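Side-chain contact in metazoan TIR-STING fusion (Crassostrea gigas, PDB 6WT6), which joins a TIR domain to a STING ligand-binding domain in one chain, as a member of the STING family from an oyster: residues D194-K197 and T198-W202. Numbering follows the deposited sequence.
Sequences DLDK and TVRQW
Asp196 and Arg200, one helical turn apart, form an i to i+4 salt bridge in which Arg200 NH1 lies 3.2 Å from Asp196 OD2. The two side chains run side by side, yet their flat groups stand nearly perpendicular, with carboxylate and guanidinium planes 84° apart, and NH1 reaches OD2 from above the carboxylate plane. A bend at chi3 of Arg200 (-59°) folds the guanidinium back over the preceding turn, where one of its faces lies over Asp196 O and Lys197 CA. That same carbonyl oxygen accepts the backbone bond from Arg200 N (3.1 Å), so Asp196 holds Arg200 through both main chain and side chain. NH1 also has a long, weak ion pair with Glu214 of strand 212-221. Lys197, on the exposed side, runs alongside Arg200, its CG 3.7 Å from Arg200 NH2; Lys197 NZ and Arg200 NH2, two like charges, lie 4.1 Å apart.

The tight part faces the sheet. Leu195 CD2 meets Val199 CG2 at 3.6 Å, both side chains buried; Leu195 packs on Leu216, and Val199 on Met212 and Leu243. The backbone bond from Val199 N to Leu195 O, 2.8 Å, belongs to the same turn. Thr198 OG1, set beside its own backbone N by chi1 of -52°, makes a weak bond to Asp194 O, which also takes a weak bond from Thr198 N. With its charged side chains on the more open side and Leu195 and Val199 buried, this is an amphipathic segment of helix 176-204 packed on the mixed sheet of the STING ligand-binding domain.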
# COMPACT_ATOMS: atom_id res chain seq x y z
N ASP A 194 0.11 -8.82 24.00
CA ASP A 194 -0.08 -8.86 25.45
C ASP A 194 -1.06 -7.80 25.95
O ASP A 194 -1.16 -7.60 27.17
CB ASP A 194 1.27 -8.71 26.16
CG ASP A 194 2.07 -10.00 26.17
OD1 ASP A 194 1.47 -11.08 25.99
OD2 ASP A 194 3.31 -9.94 26.36
N LEU A 195 -1.79 -7.14 25.06
CA LEU A 195 -2.68 -6.06 25.48
C LEU A 195 -3.83 -6.58 26.35
O LEU A 195 -4.24 -5.92 27.31
CB LEU A 195 -3.22 -5.31 24.26
CG LEU A 195 -4.18 -4.14 24.45
CD1 LEU A 195 -3.90 -3.07 23.40
CD2 LEU A 195 -5.62 -4.60 24.33
N ASP A 196 -4.35 -7.77 26.03
CA ASP A 196 -5.44 -8.34 26.82
C ASP A 196 -5.05 -8.52 28.28
O ASP A 196 -5.89 -8.38 29.17
CB ASP A 196 -5.89 -9.67 26.22
CG ASP A 196 -4.80 -10.74 26.27
OD1 ASP A 196 -3.60 -10.39 26.21
OD2 ASP A 196 -5.15 -11.94 26.35
N LYS A 197 -3.77 -8.83 28.54
CA LYS A 197 -3.30 -8.87 29.92
C LYS A 197 -3.32 -7.49 30.56
O LYS A 197 -3.75 -7.33 31.71
CB LYS A 197 -1.89 -9.46 29.98
CG LYS A 197 -1.78 -10.89 29.47
CD LYS A 197 -0.35 -11.38 29.55
CE LYS A 197 -0.22 -12.78 28.98
NZ LYS A 197 -1.13 -13.74 29.66
N THR A 198 -2.86 -6.48 29.82
CA THR A 198 -2.86 -5.12 30.35
C THR A 198 -4.27 -4.65 30.67
O THR A 198 -4.51 -4.01 31.70
CB THR A 198 -2.19 -4.17 29.36
OG1 THR A 198 -0.91 -4.70 28.99
CG2 THR A 198 -2.00 -2.79 29.97
N VAL A 199 -5.23 -4.99 29.80
CA VAL A 199 -6.61 -4.55 29.99
C VAL A 199 -7.22 -5.22 31.22
O VAL A 199 -7.87 -4.56 32.04
CB VAL A 199 -7.43 -4.84 28.72
CG1 VAL A 199 -8.92 -4.64 28.98
CG2 VAL A 199 -6.97 -3.94 27.59
N ARG A 200 -7.01 -6.53 31.36
CA ARG A 200 -7.56 -7.23 32.51
C ARG A 200 -6.99 -6.72 33.82
O ARG A 200 -7.70 -6.69 34.83
CB ARG A 200 -7.32 -8.74 32.38
CG ARG A 200 -8.09 -9.38 31.24
CD ARG A 200 -8.12 -10.89 31.38
NE ARG A 200 -6.78 -11.47 31.40
CZ ARG A 200 -6.16 -11.95 30.33
NH1 ARG A 200 -6.74 -11.93 29.14
NH2 ARG A 200 -4.94 -12.46 30.45
N GLN A 201 -5.72 -6.31 33.83
CA GLN A 201 -5.15 -5.73 35.04
C GLN A 201 -5.81 -4.40 35.36
O GLN A 201 -6.14 -4.13 36.52
CB GLN A 201 -3.64 -5.57 34.90
CG GLN A 201 -3.00 -4.85 36.08
CD GLN A 201 -1.50 -4.70 35.94
OE1 GLN A 201 -0.78 -5.69 35.77
NE2 GLN A 201 -1.01 -3.47 36.01
N TRP A 202 -6.00 -3.55 34.35
CA TRP A 202 -6.69 -2.29 34.57
C TRP A 202 -8.13 -2.53 34.99
O TRP A 202 -8.64 -1.90 35.93
CB TRP A 202 -6.64 -1.43 33.30
CG TRP A 202 -7.09 -0.01 33.51
CD1 TRP A 202 -6.29 1.09 33.70
CD2 TRP A 202 -8.44 0.47 33.57
NE1 TRP A 202 -7.06 2.21 33.86
CE2 TRP A 202 -8.38 1.86 33.79
CE3 TRP A 202 -9.70 -0.14 33.45
CZ2 TRP A 202 -9.53 2.65 33.89
CZ3 TRP A 202 -10.83 0.65 33.56
CH2 TRP A 202 -10.74 2.03 33.78